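Local coordinates for protein apical membrane antigen AMA1 (Toxoplasma gondii ME49, PDB 4YIV) that is a microneme protein important in host cell invasion, part of the moving junction, the ring formed between the membranes of parasite tip and host cell, at residues F27-H32 and G297-F302; K269-D274 and Y332-S337; L58-G63 and C228-L233; T22-F27 and D321-D326. All blocks are in the same frame, centred on the assembly; numbering follows the deposited sequence.

Overall arrangement
All four contacts are buried, but contact 4 lies farthest out, about 18 Å from the chain centre to its own centre, against about 5 Å for contact 3. Contacts 1 and 2 reach the same antiparallel sheet through its neighbouring strands 300-305 and 329-333. Contact 1 joins that sheet to the N-terminal loop by a tyrosine hydroxyl and a water. Contact 2 packs helix 263-272 on it without a hydrogen bond across. Contact 3 is covalent, with a disulfide beside an indole-to-amide hydrogen bond. Contact 4 is apolar and belongs to the three-stranded sheet. Contacts 1 and 4 share Phe27 and one cobalt ion, and Pro229 of contact 3 packs on Phe27.

Contact 1: residues F27-H32 and G297-F302. With CO (cobalt (II) ion), chain I; NAG (2-acetamido-2-deoxy-beta-D-glucopyranose), chain B.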
# COMPACT_ATOMS: atom_id res chain seq x y z
N PHE A 27 -10.79 -4.11 4.34
CA PHE A 27 -10.36 -2.79 4.78
C PHE A 27 -9.60 -2.83 6.09
O PHE A 27 -9.13 -1.80 6.56
CB PHE A 27 -11.55 -1.87 4.90
CG PHE A 27 -12.23 -1.61 3.59
CD1 PHE A 27 -11.57 -0.95 2.58
CD2 PHE A 27 -13.51 -2.09 3.35
CE1 PHE A 27 -12.17 -0.73 1.36
CE2 PHE A 27 -14.12 -1.87 2.13
CZ PHE A 27 -13.46 -1.19 1.14
N ASN A 28 -9.49 -4.00 6.70
CA ASN A 28 -8.80 -4.13 7.97
C ASN A 28 -7.33 -4.41 7.79
O ASN A 28 -6.92 -5.50 7.76
CB ASN A 28 -9.45 -5.18 8.88
CG ASN A 28 -8.93 -5.13 10.30
OD1 ASN A 28 -7.89 -4.56 10.55
ND2 ASN A 28 -9.66 -5.70 11.24
N LEU A 29 -6.56 -3.35 7.67
CA LEU A 29 -5.13 -3.49 7.45
C LEU A 29 -4.38 -4.01 8.67
O LEU A 29 -3.25 -4.50 8.56
CB LEU A 29 -4.55 -2.15 7.02
CG LEU A 29 -5.07 -1.70 5.66
CD1 LEU A 29 -4.87 -0.20 5.40
CD2 LEU A 29 -4.34 -2.55 4.55
N THR A 30 -4.97 -3.93 9.84
CA THR A 30 -4.31 -4.54 11.00
C THR A 30 -4.33 -6.08 10.92
O THR A 30 -3.40 -6.77 11.32
CB THR A 30 -4.98 -4.10 12.32
OG1 THR A 30 -5.07 -2.67 12.36
CG2 THR A 30 -4.16 -4.59 13.49
N HIS A 31 -5.48 -6.56 10.43
CA HIS A 31 -5.79 -7.98 10.29
C HIS A 31 -4.96 -8.70 9.23
O HIS A 31 -4.34 -9.70 9.49
CB HIS A 31 -7.30 -8.14 10.00
CG HIS A 31 -7.76 -9.57 9.97
ND1 HIS A 31 -7.22 -10.54 10.78
CD2 HIS A 31 -8.74 -10.17 9.25
CE1 HIS A 31 -7.82 -11.70 10.54
NE2 HIS A 31 -8.75 -11.50 9.61
N HIS A 32 -4.95 -8.17 8.03
CA HIS A 32 -4.35 -8.83 6.88
C HIS A 32 -2.95 -8.30 6.57
O HIS A 32 -2.00 -9.03 6.41
CB HIS A 32 -5.31 -8.61 5.71
CG HIS A 32 -6.71 -8.99 6.03
ND1 HIS A 32 -7.81 -8.28 5.62
CD2 HIS A 32 -7.18 -10.04 6.76
CE1 HIS A 32 -8.90 -8.87 6.07
NE2 HIS A 32 -8.55 -9.94 6.74
N GLY A 297 -2.71 2.47 12.55
CA GLY A 297 -2.40 3.81 12.14
C GLY A 297 -3.54 4.52 11.43
O GLY A 297 -4.58 3.92 11.19
N ARG A 298 -3.36 5.81 11.15
CA ARG A 298 -4.37 6.64 10.52
C ARG A 298 -4.25 6.35 9.03
O ARG A 298 -3.74 7.15 8.29
CB ARG A 298 -4.06 8.10 10.80
CG ARG A 298 -5.16 9.06 10.43
CD ARG A 298 -4.78 10.52 10.60
NE ARG A 298 -4.47 10.87 11.97
CZ ARG A 298 -3.34 11.44 12.37
NH1 ARG A 298 -2.40 11.77 11.52
NH2 ARG A 298 -3.18 11.72 13.63
N ASN A 299 -4.73 5.19 8.67
CA ASN A 299 -4.61 4.61 7.33
C ASN A 299 -5.81 4.84 6.40
O ASN A 299 -5.74 4.48 5.22
CB ASN A 299 -4.44 3.10 7.42
CG ASN A 299 -3.26 2.69 8.25
OD1 ASN A 299 -2.27 3.41 8.34
ND2 ASN A 299 -3.34 1.51 8.82
N TYR A 300 -6.87 5.44 6.94
CA TYR A 300 -8.19 5.41 6.32
C TYR A 300 -8.70 6.79 6.12
O TYR A 300 -8.51 7.68 6.96
CB TYR A 300 -9.17 4.60 7.20
CG TYR A 300 -8.61 3.30 7.62
CD1 TYR A 300 -8.61 2.23 6.72
CD2 TYR A 300 -8.06 3.11 8.86
CE1 TYR A 300 -8.08 1.05 7.05
CE2 TYR A 300 -7.52 1.90 9.21
CZ TYR A 300 -7.55 0.87 8.29
OH TYR A 300 -7.02 -0.35 8.59
N GLY A 301 -9.35 7.02 4.99
CA GLY A 301 -9.92 8.33 4.79
C GLY A 301 -10.93 8.41 3.69
O GLY A 301 -11.12 7.43 2.93
N PHE A 302 -11.61 9.54 3.62
CA PHE A 302 -12.43 9.84 2.44
C PHE A 302 -12.51 11.29 2.08
O PHE A 302 -12.44 12.20 2.91
CB PHE A 302 -13.86 9.28 2.59
CG PHE A 302 -14.60 9.73 3.83
CD1 PHE A 302 -15.32 10.93 3.85
CD2 PHE A 302 -14.61 8.93 4.98
CE1 PHE A 302 -16.04 11.31 5.00
CE2 PHE A 302 -15.33 9.30 6.12
CZ PHE A 302 -16.04 10.49 6.12
CO CO I . -9.46 -12.20 8.21
C1 NAG B . -9.48 -5.64 12.71
C2 NAG B . -10.61 -5.73 13.73
C3 NAG B . -10.07 -5.84 15.15
C4 NAG B . -9.05 -6.96 15.23
C5 NAG B . -7.96 -6.76 14.18
C6 NAG B . -6.94 -7.89 14.23
C7 NAG B . -12.44 -4.52 12.70
C8 NAG B . -13.17 -3.21 12.60
N2 NAG B . -11.48 -4.58 13.62
O3 NAG B . -11.14 -6.10 16.06
O4 NAG B . -8.45 -6.98 16.53
O5 NAG B . -8.54 -6.71 12.87
O6 NAG B . -7.56 -9.11 13.83
O7 NAG B . -12.70 -5.47 11.97
O HOH W 1 -5.13 -0.27 10.67
O HOH W 2 -11.25 -12.51 9.91
O HOH W 3 -9.41 -13.99 9.29
O HOH W 4 -8.05 -13.43 7.20
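A turn in the N-terminal loop, built on an Asx motif at Asn28, meets the start of strand 300-305 where Tyr300 reaches Leu29. The Tyr300 hydroxyl accepts a hydrogen bond from Leu29 N (N to OH 3.2 Å, 151° at the hydrogen). The two side chains slide past each other in opposite directions. Leu29 CD1 rests 3.8 Å from Tyr300 CE1, and its CB touches the hydroxyl. Phe27 O comes within 3.1 Å of Tyr300 CE1, an oblique approach to the ring. Asn299 CB lies over the centre of one face of the Tyr300 ring and also touches Leu29 CD1.

One water bridges the two segments. It bonds Tyr300 OH at 2.8 Å and Thr30 OG1, and accepts a weak bond from Asn299 ND2. Asn299 OD1 is held by Ala277 N.

Asn28 carries the glycan. Its CG stands anti to the backbone N (chi1 -168°), beside the carbonyl carbon. OD1 accepts from His31 N at 3.1 Å. This donor stands above the carbonyl plane, 69° out of it. Thr30 N adds a weak bond to the same oxygen. ND2 is covalently bonded to C1 of the N-acetylglucosamine, so one amide both closes the turn and carries the sugar. His31 NE2 binds a cobalt ion together with Glu25 and three waters. His32, also part of this site, hydrogen-bonds Glu25 OE1 through NE2 in the conformer given. The arrangement is that of an N-glycosylated Asn-Leu-Thr sequon whose asparagine forms an Asx motif, beside a cobalt site.

Contact 2: residues K269-D274 and Y332-S337; sequences KTFEND and YTAAGS
Thr270, on the last turns of helix 263-272, packs against the end of strand 329-333 at Tyr332 to Ala334. The apolar contacts come first. Thr270 CG2 lies 3.9 Å from Tyr332 CB, and the two side chains cross at about a right angle. Phe271 CD1 meets Ala334 CB at 4.4 Å.

The other contacts set side-chain atoms against backbone oxygens. Ala334 CB sits 3.3 Å from Thr270 O. Phe271 CD1 comes within 3.5 Å of Ala334 O, which approaches the ring obliquely and is also hydrogen-bonded by Lys202 NZ. Thr270 OG1 is 3.2 Å from Thr333 O, but its hydrogen bond is to Trp267 O in its own helix.

No hydrogen bond crosses; each segment has its own. Asn273 ND2 and its backbone N both bond Lys269 O, so the helix end is held by two donors on one carbonyl. Asn273 ND2 lies 2.9 Å from Lys269 O, which is close to the Asn273 amide plane. Thr333 OG1 accepts from Ala335 N at 3.1 Å and also from Gly336 N. This is an ST turn and ST motif where the strand ends, beside a helix packed on an antiparallel sheet.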
# COMPACT_ATOMS: atom_id res chain seq x y z
N LYS A 269 -3.00 11.84 1.03
CA LYS A 269 -2.95 12.08 2.47
C LYS A 269 -3.13 10.81 3.29
O LYS A 269 -2.54 10.69 4.37
CB LYS A 269 -4.03 13.13 2.90
CG LYS A 269 -3.67 14.62 2.68
CD LYS A 269 -4.77 15.55 3.30
CE LYS A 269 -4.41 17.02 3.19
NZ LYS A 269 -3.21 17.38 4.00
N THR A 270 -3.91 9.84 2.81
CA THR A 270 -4.09 8.64 3.62
C THR A 270 -2.78 7.87 3.74
O THR A 270 -2.58 7.16 4.71
CB THR A 270 -5.22 7.70 3.07
OG1 THR A 270 -4.84 7.19 1.78
CG2 THR A 270 -6.53 8.48 2.91
N PHE A 271 -1.88 8.05 2.76
CA PHE A 271 -0.55 7.44 2.79
C PHE A 271 0.52 8.30 3.46
O PHE A 271 1.43 7.78 4.11
CB PHE A 271 -0.08 7.14 1.36
CG PHE A 271 1.27 6.48 1.28
CD1 PHE A 271 1.45 5.17 1.67
CD2 PHE A 271 2.35 7.19 0.78
CE1 PHE A 271 2.70 4.59 1.57
CE2 PHE A 271 3.59 6.62 0.68
CZ PHE A 271 3.77 5.31 1.07
N GLU A 272 0.44 9.61 3.27
CA GLU A 272 1.55 10.48 3.66
C GLU A 272 1.34 11.23 4.99
O GLU A 272 2.28 11.83 5.49
CB GLU A 272 1.84 11.48 2.53
CG GLU A 272 2.35 10.81 1.25
CD GLU A 272 3.00 11.77 0.28
OE1 GLU A 272 3.62 11.31 -0.72
OE2 GLU A 272 2.89 13.00 0.50
N ASN A 273 0.15 11.14 5.59
CA ASN A 273 -0.08 11.86 6.83
C ASN A 273 0.77 11.25 7.95
O ASN A 273 1.14 10.06 7.91
CB ASN A 273 -1.56 11.87 7.20
CG ASN A 273 -2.01 10.58 7.85
OD1 ASN A 273 -1.76 10.34 9.03
ND2 ASN A 273 -2.67 9.73 7.07
N ASP A 274 1.10 12.04 8.97
CA ASP A 274 2.10 11.59 9.96
C ASP A 274 1.64 10.46 10.88
O ASP A 274 2.44 9.90 11.64
CB ASP A 274 2.57 12.78 10.80
CG ASP A 274 1.61 13.13 11.95
OD1 ASP A 274 0.36 13.07 11.82
OD2 ASP A 274 2.14 13.49 13.01
N TYR A 332 -10.61 5.99 0.65
CA TYR A 332 -9.24 5.62 0.31
C TYR A 332 -8.55 4.98 1.49
O TYR A 332 -8.94 5.21 2.64
CB TYR A 332 -8.42 6.84 -0.09
CG TYR A 332 -8.96 7.59 -1.30
CD1 TYR A 332 -8.94 7.01 -2.58
CD2 TYR A 332 -9.49 8.85 -1.17
CE1 TYR A 332 -9.43 7.70 -3.68
CE2 TYR A 332 -9.97 9.55 -2.27
CZ TYR A 332 -9.94 8.96 -3.52
OH TYR A 332 -10.43 9.66 -4.60
N THR A 333 -7.53 4.19 1.22
CA THR A 333 -6.62 3.78 2.28
C THR A 333 -5.20 3.99 1.84
O THR A 333 -4.90 4.19 0.64
CB THR A 333 -6.79 2.29 2.69
OG1 THR A 333 -6.16 1.45 1.74
CG2 THR A 333 -8.23 1.94 2.82
N ALA A 334 -4.31 3.98 2.82
CA ALA A 334 -2.90 4.08 2.57
C ALA A 334 -2.38 3.00 1.62
O ALA A 334 -1.37 3.19 0.91
CB ALA A 334 -2.13 4.03 3.93
N ALA A 335 -3.06 1.85 1.60
CA ALA A 335 -2.58 0.72 0.81
C ALA A 335 -3.07 0.74 -0.64
O ALA A 335 -2.39 0.23 -1.54
CB ALA A 335 -3.01 -0.61 1.45
N GLY A 336 -4.25 1.31 -0.87
CA GLY A 336 -4.90 1.18 -2.16
C GLY A 336 -4.58 2.22 -3.21
O GLY A 336 -3.81 3.16 -2.99
N SER A 337 -5.25 2.07 -4.36
CA SER A 337 -5.00 2.88 -5.54
C SER A 337 -5.94 4.07 -5.56
O SER A 337 -6.95 4.08 -4.85
CB SER A 337 -5.20 2.05 -6.83
OG SER A 337 -6.56 1.67 -6.95

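Contact 3: residues L58-G63 and C228-L233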
# COMPACT_ATOMS: atom_id res chain seq x y z
N LEU A 58 1.60 -7.92 4.24
CA LEU A 58 1.00 -8.89 3.32
C LEU A 58 0.20 -8.26 2.19
O LEU A 58 -0.24 -8.97 1.29
CB LEU A 58 0.10 -9.86 4.09
CG LEU A 58 0.80 -10.62 5.23
CD1 LEU A 58 -0.17 -11.62 5.84
CD2 LEU A 58 2.03 -11.36 4.76
N CYS A 59 -0.04 -6.95 2.23
CA CYS A 59 -0.78 -6.31 1.14
C CYS A 59 0.13 -5.49 0.24
O CYS A 59 1.07 -4.86 0.73
CB CYS A 59 -1.86 -5.37 1.66
SG CYS A 59 -3.23 -6.20 2.54
N PRO A 60 -0.17 -5.48 -1.08
CA PRO A 60 0.55 -4.60 -2.01
C PRO A 60 0.18 -3.15 -1.77
O PRO A 60 -0.97 -2.84 -1.42
CB PRO A 60 0.08 -5.06 -3.39
CG PRO A 60 -1.26 -5.65 -3.15
CD PRO A 60 -1.23 -6.25 -1.75
N ILE A 61 1.15 -2.26 -1.94
CA ILE A 61 0.90 -0.84 -1.67
C ILE A 61 0.95 -0.08 -3.01
O ILE A 61 2.01 0.11 -3.62
CB ILE A 61 1.92 -0.25 -0.67
CG1 ILE A 61 2.03 -1.16 0.56
CG2 ILE A 61 1.49 1.18 -0.30
CD1 ILE A 61 0.71 -1.44 1.30
N TRP A 62 -0.24 0.29 -3.47
CA TRP A 62 -0.44 0.78 -4.82
C TRP A 62 0.04 2.21 -4.99
O TRP A 62 -0.43 3.09 -4.31
CB TRP A 62 -1.92 0.70 -5.17
CG TRP A 62 -2.47 -0.71 -5.21
CD1 TRP A 62 -2.69 -1.58 -4.16
CD2 TRP A 62 -2.88 -1.39 -6.39
NE1 TRP A 62 -3.21 -2.79 -4.65
CE2 TRP A 62 -3.33 -2.69 -6.01
CE3 TRP A 62 -2.90 -1.04 -7.75
CZ2 TRP A 62 -3.79 -3.61 -6.95
CZ3 TRP A 62 -3.37 -1.97 -8.68
CH2 TRP A 62 -3.81 -3.23 -8.27
N GLY A 63 0.97 2.42 -5.91
CA GLY A 63 1.40 3.77 -6.25
C GLY A 63 2.58 4.20 -5.38
O GLY A 63 3.17 5.26 -5.61
N CYS A 228 -7.21 -7.34 0.92
CA CYS A 228 -6.51 -6.05 0.86
C CYS A 228 -7.39 -5.02 0.12
O CYS A 228 -8.17 -5.41 -0.79
CB CYS A 228 -5.15 -6.23 0.18
SG CYS A 228 -4.00 -7.39 1.01
N PRO A 229 -7.35 -3.73 0.55
CA PRO A 229 -8.23 -2.73 -0.02
C PRO A 229 -7.57 -2.14 -1.25
O PRO A 229 -7.15 -0.97 -1.26
CB PRO A 229 -8.38 -1.72 1.11
CG PRO A 229 -7.05 -1.72 1.75
CD PRO A 229 -6.54 -3.15 1.65
N ASN A 230 -7.45 -2.96 -2.29
CA ASN A 230 -6.62 -2.62 -3.44
C ASN A 230 -7.05 -1.37 -4.19
O ASN A 230 -6.22 -0.58 -4.63
CB ASN A 230 -6.59 -3.79 -4.42
CG ASN A 230 -5.96 -5.03 -3.82
OD1 ASN A 230 -4.79 -5.00 -3.43
ND2 ASN A 230 -6.72 -6.12 -3.71
N GLN A 231 -8.36 -1.21 -4.31
CA GLN A 231 -8.95 -0.06 -5.00
C GLN A 231 -9.70 0.92 -4.08
O GLN A 231 -10.20 0.55 -3.01
CB GLN A 231 -9.92 -0.55 -6.08
CG GLN A 231 -9.27 -0.71 -7.46
CD GLN A 231 -8.11 -1.69 -7.45
OE1 GLN A 231 -6.93 -1.32 -7.53
NE2 GLN A 231 -8.44 -2.95 -7.31
N ALA A 232 -9.75 2.16 -4.51
CA ALA A 232 -10.62 3.18 -3.91
C ALA A 232 -12.09 2.71 -3.96
O ALA A 232 -12.48 1.89 -4.80
CB ALA A 232 -10.47 4.48 -4.64
N LEU A 233 -12.89 3.20 -3.03
CA LEU A 233 -14.30 2.81 -2.95
C LEU A 233 -15.17 4.02 -3.20
O LEU A 233 -15.29 4.92 -2.36
CB LEU A 233 -14.61 2.17 -1.59
CG LEU A 233 -16.08 1.86 -1.25
CD1 LEU A 233 -16.59 0.74 -2.11
CD2 LEU A 233 -16.25 1.49 0.21
O HOH W 5 -3.74 -3.36 -1.07
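Cys59 and Cys228 are joined by a disulfide, SG to SG 2.1 Å, with a torsion of -86° about the sulfur bond. Both sulfurs stand anti to their carbonyl carbons, beside the backbone N. Pro60 CD lies beside the bridge, 4.1 Å from Cys228 SG.

The second link is polar. Trp62 NE1 donates to Asn230 OD1 at 3.0 Å, with 152° at the hydrogen. The donor is tilted only a little from the carbonyl plane, and the ring and amide planes are well turned against each other. The backbone O of Asn230 lies over one face of the indole, 3.7 Å from Trp62 CD1. Pro60 CG touches Asn230 OD1 at 3.6 Å. A water donates to both Pro60 O and Asn230 OD1, and it lies in the indole plane at the edge.

Further out, Asn230 ND2 is held by Phe224 O, which fixes the rotation of the amide and leaves OD1 to the indole and the water. Leu133 of helix 132-141 packs on both Pro60 and Trp62. Backbone bonds tie Trp62 to Ala335 and Asn230 to Ser337, placing both segments beside the same stretch of chain.

The chemistry implies a covalent tie between the chain just after helix 224-227 and the chain leading into Pro60 and Trp62, with a buried amide oxygen beside it that accepts from two donors.

Contact 4: residues T22-F27 and D321-D326; sequences TFMERF and DCLVSD. With CO (cobalt (II) ion), chain I.
Met24 bends at two bonds, chi2 -58° and chi3 -65°, and this curls its thioether round so that SD and CE meet Leu323 and the chain before it. Leu323 has CG anti to its carbonyl carbon (chi1 -57°), which brings the branch point to the sulfur. Met24 SD lies 3.9 Å from Leu323 CG, and the two side chains slide past each other in opposite directions. Met24 CE continues to the backbone, 3.6 Å from Cys322 N and 3.8 Å from Asp321 C. Phe23 crosses Leu323 at about a right angle. Its CE2 touches Leu323 CD1 at 4.1 Å, with the methyl at the ring edge, near its plane.

The contact sets helix 18-25 on the outer strand 322-326 of a three-stranded antiparallel sheet. Asp321 and Cys322 both face Gly239 in a classic beta bulge, and Met24 CE lies against the peptide between them. Cys322 is also tied to Cys246 by a disulfide. Asp321 OD1 accepts from Trp241 N on strand 236-242. Phe14 of helix 13-16 packs on Met24, Cys322 and Leu323. Leu233 of strand 233-234 touches Phe23, Phe27 and Leu323.

Other side chains on the helix segment serve different partners. The Arg26 guanidinium has Phe23 CD1 over the centre of one face, and Arg26 CG sits over the centre of one face of the Phe27 ring. On the same segment, Glu25 OE1 binds the cobalt ion at 2.2 Å.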
# COMPACT_ATOMS: atom_id res chain seq x y z
N THR A 22 -17.41 -10.29 4.66
CA THR A 22 -16.25 -10.66 3.86
C THR A 22 -15.74 -9.45 3.10
O THR A 22 -14.54 -9.21 3.04
CB THR A 22 -16.59 -11.79 2.88
OG1 THR A 22 -16.99 -12.96 3.61
CG2 THR A 22 -15.40 -12.12 2.03
N PHE A 23 -16.66 -8.68 2.53
CA PHE A 23 -16.28 -7.51 1.75
C PHE A 23 -15.60 -6.49 2.65
O PHE A 23 -14.53 -5.97 2.30
CB PHE A 23 -17.50 -6.89 1.07
CG PHE A 23 -17.25 -5.53 0.48
CD1 PHE A 23 -16.62 -5.38 -0.75
CD2 PHE A 23 -17.66 -4.39 1.16
CE1 PHE A 23 -16.40 -4.11 -1.28
CE2 PHE A 23 -17.46 -3.13 0.64
CZ PHE A 23 -16.82 -2.98 -0.58
N MET A 24 -16.19 -6.22 3.81
CA MET A 24 -15.64 -5.23 4.73
C MET A 24 -14.30 -5.62 5.33
O MET A 24 -13.53 -4.74 5.74
CB MET A 24 -16.61 -4.94 5.86
CG MET A 24 -17.86 -4.19 5.43
SD MET A 24 -17.57 -2.60 4.65
CE MET A 24 -16.84 -1.71 6.02
N GLU A 25 -14.04 -6.93 5.43
CA GLU A 25 -12.75 -7.43 5.91
C GLU A 25 -11.55 -6.85 5.14
O GLU A 25 -10.49 -6.59 5.72
CB GLU A 25 -12.71 -8.97 5.81
CG GLU A 25 -13.14 -9.70 7.06
CD GLU A 25 -11.97 -10.09 7.97
OE1 GLU A 25 -11.10 -10.87 7.54
OE2 GLU A 25 -11.93 -9.65 9.13
N ARG A 26 -11.72 -6.60 3.85
CA ARG A 26 -10.60 -6.16 3.04
C ARG A 26 -10.04 -4.82 3.50
O ARG A 26 -8.93 -4.43 3.09
CB ARG A 26 -11.00 -6.09 1.57
CG ARG A 26 -11.87 -4.95 1.21
CD ARG A 26 -12.43 -5.09 -0.20
NE ARG A 26 -12.94 -6.43 -0.45
CZ ARG A 26 -13.40 -6.86 -1.62
NH1 ARG A 26 -13.44 -6.05 -2.68
NH2 ARG A 26 -13.84 -8.12 -1.71
N PHE A 27 -10.79 -4.11 4.34
CA PHE A 27 -10.36 -2.79 4.78
C PHE A 27 -9.60 -2.83 6.09
O PHE A 27 -9.13 -1.80 6.56
CB PHE A 27 -11.55 -1.87 4.90
CG PHE A 27 -12.23 -1.61 3.59
CD1 PHE A 27 -11.57 -0.95 2.58
CD2 PHE A 27 -13.51 -2.09 3.35
CE1 PHE A 27 -12.17 -0.73 1.36
CE2 PHE A 27 -14.12 -1.87 2.13
CZ PHE A 27 -13.46 -1.19 1.14
N ASP A 321 -16.08 -0.54 9.92
CA ASP A 321 -16.91 -1.74 10.04
C ASP A 321 -18.31 -1.47 9.52
O ASP A 321 -19.19 -2.33 9.62
CB ASP A 321 -16.92 -2.27 11.49
CG ASP A 321 -17.59 -1.34 12.48
OD1 ASP A 321 -18.25 -0.35 12.08
OD2 ASP A 321 -17.45 -1.61 13.69
N CYS A 322 -18.51 -0.30 8.93
CA CYS A 322 -19.71 -0.01 8.17
C CYS A 322 -19.41 1.11 7.17
O CYS A 322 -18.31 1.67 7.14
CB CYS A 322 -20.88 0.36 9.09
SG CYS A 322 -20.63 1.83 10.14
N LEU A 323 -20.41 1.42 6.35
CA LEU A 323 -20.31 2.43 5.33
C LEU A 323 -21.52 3.32 5.36
O LEU A 323 -22.62 2.88 5.69
CB LEU A 323 -20.21 1.81 3.93
CG LEU A 323 -19.08 0.83 3.65
CD1 LEU A 323 -19.25 0.19 2.27
CD2 LEU A 323 -17.76 1.58 3.76
N VAL A 324 -21.31 4.55 4.95
CA VAL A 324 -22.39 5.51 4.81
C VAL A 324 -22.42 5.92 3.36
O VAL A 324 -21.40 6.31 2.80
CB VAL A 324 -22.17 6.74 5.74
CG1 VAL A 324 -23.09 7.92 5.36
CG2 VAL A 324 -22.35 6.32 7.19
N SER A 325 -23.60 5.82 2.73
CA SER A 325 -23.76 6.21 1.32
C SER A 325 -23.56 7.69 1.12
O SER A 325 -24.07 8.51 1.88
CB SER A 325 -25.16 5.82 0.82
OG SER A 325 -25.50 4.54 1.30
N ASP A 326 -22.87 8.05 0.05
CA ASP A 326 -22.65 9.44 -0.31
C ASP A 326 -22.09 9.46 -1.71
O ASP A 326 -20.93 9.13 -1.93
CB ASP A 326 -21.69 10.13 0.67
CG ASP A 326 -21.35 11.56 0.26
OD1 ASP A 326 -21.90 12.05 -0.75
OD2 ASP A 326 -20.53 12.21 0.96
CO CO I . -9.46 -12.20 8.21
O HOH W 2 -11.25 -12.51 9.91
O HOH W 3 -9.41 -13.99 9.29
O HOH W 4 -8.05 -13.43 7.20